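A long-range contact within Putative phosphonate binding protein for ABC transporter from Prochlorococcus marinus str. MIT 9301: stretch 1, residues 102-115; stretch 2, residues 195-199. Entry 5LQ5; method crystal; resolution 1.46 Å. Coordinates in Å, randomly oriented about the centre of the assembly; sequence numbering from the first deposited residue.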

ATOM      1  N   LEU A 102      -3.230  -7.929 -26.591  1.00 28.69           N
ATOM      2  CA  LEU A 102      -4.123  -8.774 -25.806  1.00 29.86           C
ATOM      3  C   LEU A 102      -5.328  -7.972 -25.409  1.00 42.51           C
ATOM      4  O   LEU A 102      -5.193  -6.890 -24.822  1.00 56.26           O
ATOM      5  CB  LEU A 102      -3.447  -9.256 -24.509  1.00 32.06           C
ATOM      6  CG  LEU A 102      -3.012 -10.693 -24.266  1.00 44.72           C
ATOM      7  CD1 LEU A 102      -2.674 -10.772 -22.783  1.00 32.98           C
ATOM      8  CD2 LEU A 102      -4.032 -11.767 -24.616  1.00 41.82           C
ATOM      9  N   ASN A 103      -6.505  -8.507 -25.690  1.00 32.48           N
ATOM     10  CA  ASN A 103      -7.746  -7.837 -25.307  1.00 33.20           C
ATOM     11  C   ASN A 103      -7.994  -7.968 -23.819  1.00 33.15           C
ATOM     12  O   ASN A 103      -7.634  -8.966 -23.210  1.00 35.11           O
ATOM     13  CB  ASN A 103      -8.925  -8.414 -26.098  1.00 34.93           C
ATOM     14  CG  ASN A 103      -8.813  -8.108 -27.588  1.00 43.18           C
ATOM     15  OD1 ASN A 103      -8.389  -7.018 -27.979  1.00 45.69           O
ATOM     16  ND2 ASN A 103      -9.174  -9.074 -28.425  1.00 40.97           N
ATOM     17  N   SER A 104      -8.566  -6.913 -23.241  1.00 29.06           N
ATOM     18  CA  SER A 104      -9.005  -6.916 -21.827  1.00 30.99           C
ATOM     19  C   SER A 104     -10.034  -7.997 -21.579  1.00 32.95           C
ATOM     20  O   SER A 104     -10.750  -8.416 -22.485  1.00 36.23           O
ATOM     21  CB  SER A 104      -9.503  -5.543 -21.352  1.00 29.86           C
ATOM     22  OG  SER A 104     -10.669  -5.122 -22.031  1.00 36.14           O
ATOM     23  N   ILE A 105     -10.108  -8.404 -20.332  1.00 32.13           N
ATOM     24  CA  ILE A 105     -11.018  -9.448 -19.859  1.00 28.89           C
ATOM     25  C   ILE A 105     -12.035  -8.880 -18.855  1.00 31.54           C
ATOM     26  O   ILE A 105     -11.826  -7.816 -18.257  1.00 34.23           O
ATOM     27  CB  ILE A 105     -10.273 -10.664 -19.275  1.00 30.03           C
ATOM     28  CG1 ILE A 105      -9.331 -10.236 -18.129  1.00 31.61           C
ATOM     29  CG2 ILE A 105      -9.486 -11.378 -20.371  1.00 28.98           C
ATOM     30  CD1 ILE A 105      -8.894 -11.372 -17.252  1.00 29.24           C
ATOM     31  N   SER A 106     -13.153  -9.578 -18.755  1.00 35.85           N
ATOM     32  CA  SER A 106     -14.307  -9.184 -17.904  1.00 43.76           C
ATOM     33  C   SER A 106     -14.726 -10.301 -16.946  1.00 46.91           C
ATOM     34  O   SER A 106     -15.781 -10.244 -16.320  1.00 48.24           O
ATOM     35  CB  SER A 106     -15.500  -8.783 -18.782  1.00 49.31           C
ATOM     36  OG  SER A 106     -15.801  -9.821 -19.698  1.00 54.93           O
ATOM     37  N   ASN A 107     -13.876 -11.311 -16.849  1.00 42.01           N
ATOM     38  CA  ASN A 107     -14.073 -12.442 -15.942  1.00 40.78           C
ATOM     39  C   ASN A 107     -12.709 -12.933 -15.458  1.00 39.68           C
ATOM     40  O   ASN A 107     -11.750 -12.962 -16.226  1.00 34.15           O
ATOM     41  CB  ASN A 107     -14.800 -13.595 -16.631  1.00 42.92           C
ATOM     42  CG  ASN A 107     -15.135 -14.721 -15.675  1.00 69.42           C
ATOM     43  OD1 ASN A 107     -14.427 -15.737 -15.615  1.00 46.52           O
ATOM     44  ND2 ASN A 107     -16.191 -14.530 -14.892  1.00 64.10           N
ATOM     45  N   ILE A 108     -12.643 -13.337 -14.192  1.00 32.96           N
ATOM     46  CA  ILE A 108     -11.396 -13.833 -13.582  1.00 27.76           C
ATOM     47  C   ILE A 108     -10.711 -14.979 -14.363  1.00 30.83           C
ATOM     48  O   ILE A 108      -9.489 -15.080 -14.393  1.00 29.87           O
ATOM     49  CB  ILE A 108     -11.611 -14.273 -12.104  1.00 29.24           C
ATOM     50  CG1 ILE A 108     -10.277 -14.515 -11.381  1.00 32.28           C
ATOM     51  CG2 ILE A 108     -12.477 -15.522 -12.002  1.00 33.96           C
ATOM     52  CD1 ILE A 108     -10.433 -14.679  -9.892  1.00 33.72           C
ATOM     53  N   LYS A 109     -11.498 -15.845 -14.995  1.00 30.23           N
ATOM     54  CA  LYS A 109     -10.939 -17.013 -15.736  1.00 28.93           C
ATOM     55  C   LYS A 109     -10.026 -16.613 -16.921  1.00 27.08           C
ATOM     56  O   LYS A 109      -9.122 -17.379 -17.327  1.00 33.98           O
ATOM     57  CB  LYS A 109     -12.062 -17.944 -16.228  1.00 39.00           C
ATOM     58  CG  LYS A 109     -12.937 -18.542 -15.131  1.00 54.81           C
ATOM     59  CD  LYS A 109     -12.386 -19.829 -14.543  1.00 71.82           C
ATOM     60  CE  LYS A 109     -13.484 -20.594 -13.808  1.00 89.95           C
ATOM     61  NZ  LYS A 109     -13.022 -21.909 -13.292  1.00140.70           N
ATOM     62  N   GLY A 110     -10.234 -15.393 -17.414  1.00 29.66           N
ATOM     63  CA  GLY A 110      -9.409 -14.769 -18.468  1.00 34.73           C
ATOM     64  C   GLY A 110      -7.945 -14.554 -18.084  1.00 27.69           C
ATOM     65  O   GLY A 110      -7.068 -14.335 -18.933  1.00 26.59           O
ATOM     66  N   LEU A 111      -7.663 -14.593 -16.788  1.00 26.31           N
ATOM     67  CA  LEU A 111      -6.262 -14.494 -16.327  1.00 22.77           C
ATOM     68  C   LEU A 111      -5.373 -15.625 -16.855  1.00 25.41           C
ATOM     69  O   LEU A 111      -4.168 -15.487 -16.881  1.00 24.06           O
ATOM     70  CB  LEU A 111      -6.172 -14.456 -14.792  1.00 22.76           C
ATOM     71  CG  LEU A 111      -6.696 -13.199 -14.118  1.00 22.42           C
ATOM     72  CD1 LEU A 111      -6.626 -13.413 -12.595  1.00 25.49           C
ATOM     73  CD2 LEU A 111      -5.947 -11.949 -14.530  1.00 24.27           C
ATOM     74  N   LYS A 112      -5.970 -16.737 -17.294  1.00 26.29           N
ATOM     75  CA  LYS A 112      -5.239 -17.794 -18.023  1.00 27.43           C
ATOM     76  C   LYS A 112      -4.453 -17.287 -19.231  1.00 24.25           C
ATOM     77  O   LYS A 112      -3.446 -17.902 -19.628  1.00 27.02           O
ATOM     78  CB  LYS A 112      -6.184 -18.942 -18.464  1.00 35.98           C
ATOM     79  CG  LYS A 112      -6.280 -20.073 -17.456  1.00118.82           C
ATOM     80  CD  LYS A 112      -7.438 -21.018 -17.747  1.00121.61           C
ATOM     81  CE  LYS A 112      -7.103 -22.469 -17.416  1.00 91.31           C
ATOM     82  NZ  LYS A 112      -6.439 -22.677 -16.097  1.00 86.59           N
ATOM     83  N   LYS A 113      -4.905 -16.180 -19.814  1.00 25.99           N
ATOM     84  CA  LYS A 113      -4.196 -15.547 -20.961  1.00 26.54           C
ATOM     85  C   LYS A 113      -2.800 -14.995 -20.566  1.00 27.77           C
ATOM     86  O   LYS A 113      -1.979 -14.665 -21.406  1.00 26.51           O
ATOM     87  CB  LYS A 113      -5.054 -14.454 -21.609  1.00 28.37           C
ATOM     88  CG  LYS A 113      -6.305 -14.991 -22.310  1.00 36.70           C
ATOM     89  CD  LYS A 113      -7.200 -13.877 -22.809  1.00 63.88           C
ATOM     90  CE  LYS A 113      -8.636 -14.322 -23.057  1.00 57.52           C
ATOM     91  NZ  LYS A 113      -9.503 -13.210 -23.561  1.00 51.95           N
ATOM     92  N   LEU A 114      -2.520 -14.939 -19.265  1.00 26.21           N
ATOM     93  CA  LEU A 114      -1.196 -14.475 -18.798  1.00 21.63           C
ATOM     94  C   LEU A 114      -0.130 -15.546 -18.681  1.00 21.80           C
ATOM     95  O   LEU A 114       1.058 -15.266 -18.434  1.00 24.42           O
ATOM     96  CB  LEU A 114      -1.343 -13.685 -17.504  1.00 23.43           C
ATOM     97  CG  LEU A 114      -2.277 -12.472 -17.603  1.00 22.02           C
ATOM     98  CD1 LEU A 114      -2.392 -11.779 -16.258  1.00 24.18           C
ATOM     99  CD2 LEU A 114      -1.846 -11.457 -18.661  1.00 24.22           C
ATOM    100  N   LYS A 115      -0.540 -16.790 -18.849  1.00 22.90           N
ATOM    101  CA  LYS A 115       0.412 -17.905 -18.842  1.00 24.32           C
ATOM    102  C   LYS A 115       1.453 -17.735 -19.969  1.00 24.19           C
ATOM    103  O   LYS A 115       1.137 -17.226 -21.043  1.00 27.07           O
ATOM    104  CB  LYS A 115      -0.324 -19.235 -18.989  1.00 27.77           C
ATOM    105  CG  LYS A 115      -1.176 -19.639 -17.800  1.00 25.40           C
ATOM    106  CD  LYS A 115      -1.709 -21.051 -18.030  1.00 31.40           C
ATOM    107  CE  LYS A 115      -2.223 -21.723 -16.777  1.00 37.81           C
ATOM    108  NZ  LYS A 115      -2.341 -23.179 -17.035  1.00 54.76           N
ATOM    109  N   GLU A 195      -1.918  -0.890 -21.231  1.00 27.78           N
ATOM    110  CA  GLU A 195      -3.375  -1.030 -21.300  1.00 31.85           C
ATOM    111  C   GLU A 195      -3.881  -1.745 -20.053  1.00 28.66           C
ATOM    112  O   GLU A 195      -3.253  -2.691 -19.564  1.00 27.04           O
ATOM    113  CB  GLU A 195      -3.808  -1.864 -22.521  1.00 42.83           C
ATOM    114  CG  GLU A 195      -3.612  -1.206 -23.870  1.00 98.14           C
ATOM    115  CD  GLU A 195      -4.767  -0.299 -24.301  1.00133.02           C
ATOM    116  OE1 GLU A 195      -5.577   0.145 -23.455  1.00 93.96           O
ATOM    117  OE2 GLU A 195      -4.869  -0.031 -25.517  1.00109.48           O
ATOM    118  N   LEU A 196      -5.023  -1.303 -19.555  1.00 26.71           N
ATOM    119  CA  LEU A 196      -5.762  -2.031 -18.506  1.00 26.22           C
ATOM    120  C   LEU A 196      -6.258  -3.364 -19.043  1.00 25.40           C
ATOM    121  O   LEU A 196      -6.963  -3.420 -20.073  1.00 31.15           O
ATOM    122  CB  LEU A 196      -6.926  -1.208 -17.937  1.00 27.17           C
ATOM    123  CG  LEU A 196      -7.848  -1.895 -16.921  1.00 30.50           C
ATOM    124  CD1 LEU A 196      -7.100  -2.078 -15.598  1.00 30.29           C
ATOM    125  CD2 LEU A 196      -9.139  -1.126 -16.689  1.00 42.86           C
ATOM    126  N   PHE A 197      -5.957  -4.410 -18.284  1.00 25.33           N
ATOM    127  CA  PHE A 197      -6.313  -5.812 -18.609  1.00 23.09           C
ATOM    128  C   PHE A 197      -7.480  -6.334 -17.799  1.00 27.44           C
ATOM    129  O   PHE A 197      -8.410  -6.931 -18.355  1.00 25.72           O
ATOM    130  CB  PHE A 197      -5.088  -6.745 -18.526  1.00 23.02           C
ATOM    131  CG  PHE A 197      -5.353  -8.178 -18.938  1.00 24.58           C
ATOM    132  CD1 PHE A 197      -5.590  -8.514 -20.257  1.00 27.25           C
ATOM    133  CD2 PHE A 197      -5.353  -9.203 -18.006  1.00 24.87           C
ATOM    134  CE1 PHE A 197      -5.838  -9.824 -20.622  1.00 26.94           C
ATOM    135  CE2 PHE A 197      -5.562 -10.512 -18.375  1.00 25.73           C
ATOM    136  CZ  PHE A 197      -5.843 -10.826 -19.706  1.00 26.12           C
ATOM    137  N   TRP A 198      -7.429  -6.124 -16.487  1.00 21.73           N
ATOM    138  CA  TRP A 198      -8.475  -6.592 -15.565  1.00 23.87           C
ATOM    139  C   TRP A 198      -8.477  -5.796 -14.268  1.00 25.81           C
ATOM    140  O   TRP A 198      -7.415  -5.411 -13.778  1.00 24.02           O
ATOM    141  CB  TRP A 198      -8.346  -8.091 -15.279  1.00 24.49           C
ATOM    142  CG  TRP A 198      -9.486  -8.731 -14.583  1.00 26.06           C
ATOM    143  CD1 TRP A 198     -10.779  -8.789 -15.036  1.00 31.11           C
ATOM    144  CD2 TRP A 198      -9.465  -9.468 -13.357  1.00 27.79           C
ATOM    145  NE1 TRP A 198     -11.561  -9.474 -14.161  1.00 32.86           N
ATOM    146  CE2 TRP A 198     -10.788  -9.909 -13.117  1.00 27.42           C
ATOM    147  CE3 TRP A 198      -8.468  -9.779 -12.416  1.00 28.91           C
ATOM    148  CZ2 TRP A 198     -11.138 -10.654 -11.992  1.00 32.26           C
ATOM    149  CZ3 TRP A 198      -8.827 -10.534 -11.297  1.00 28.14           C
ATOM    150  CH2 TRP A 198     -10.150 -10.940 -11.087  1.00 30.75           C
ATOM    151  N   ILE A 199      -9.683  -5.550 -13.754  1.00 24.17           N
ATOM    152  CA  ILE A 199      -9.903  -4.978 -12.421  1.00 24.33           C
ATOM    153  C   ILE A 199     -10.401  -6.099 -11.497  1.00 23.94           C
ATOM    154  O   ILE A 199     -11.338  -6.818 -11.809  1.00 27.97           O
ATOM    155  CB  ILE A 199     -10.896  -3.788 -12.415  1.00 26.86           C
ATOM    156  CG1 ILE A 199     -10.420  -2.663 -13.331  1.00 29.63           C
ATOM    157  CG2 ILE A 199     -11.126  -3.292 -11.000  1.00 29.38           C
ATOM    158  CD1 ILE A 199     -11.528  -1.662 -13.673  1.00 32.65           C
TER
HETATM  159  O   HOH W   1     -14.422  -9.035 -14.011  1.00 42.09           O

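Two aromatic side chains from a strand, Phe-197 and Trp-198, pack into a mainly apolar pocket formed by a loop and the 3-10 segment that follows it, with one direct backbone hydrogen bond and one water bridge as the polar links. The two stretches bury 516 Å² between them, and residues at least 83 positions apart in sequence touch. The closest pair of CA atoms is Ser-104 and Phe-197, 4.3 Å apart. Just beyond, Ile-105 N donates to Phe-197 O at 3.0 Å with a nearly straight N-H...O angle of 174°, which fixes the loop against the strand where the side chains begin to interlock.

Phe-197 is the most extensively covered residue, losing 170 Å² to the other stretch. Its CA-to-CB bond points sideways, but with chi1 near 180° (t) the ring reaches in between two aliphatic side chains. Ile-105 CG1 sits over one face, 4.0 Å from the ring centroid and 20° off the normal; Leu-114 CD2 covers the opposite face at 4.3 Å from the centroid and 26° off. Both are CH-pi contacts, so the ring is sandwiched. Gly-110 O, 3.8 Å from Phe-197 CZ, and Leu-111 CD2, 4.1 Å from Phe-197 CE2, lie at the ring edge. Leu-102 CD1 adds an apolar contact, 3.9 Å from Phe-197 CE1. Gly-110 has no side chain, and an ideal CB there would come within 2.6 Å of Ile-105 CG2, a clash with one of the two residues that cover the faces of Phe-197.

Ile-105 serves both aromatics. Its CD1 lies over a face of the Trp-198 ring, 4.1 Å from the centroid of the five-membered ring, and its CG1 is 3.7 Å from Trp-198 CB. The six-membered ring of Trp-198 extends toward the 3-10 segment, where Ile-108 CG1 approaches Trp-198 CH2 at 3.6 Å and Leu-111 CD1 approaches Trp-198 CZ3 at 3.8 Å. Leu-111 therefore touches both rings, CD2 lying near Phe-197 and CD1 near Trp-198. The indole nitrogen finds its partner in water: Trp-198 NE1 donates to water 1 at 2.9 Å, and the same water makes a weak hydrogen bond to Ser-106 O, also at 2.9 Å.

The segment holding these side chains is itself braced. Asn-107 OD1 accepts from Lys-109 N at 3.0 Å, and successive i to i+3 backbone bonds, such as Leu-114 N to Leu-111 O at 2.9 Å, maintain the 3-10 turns.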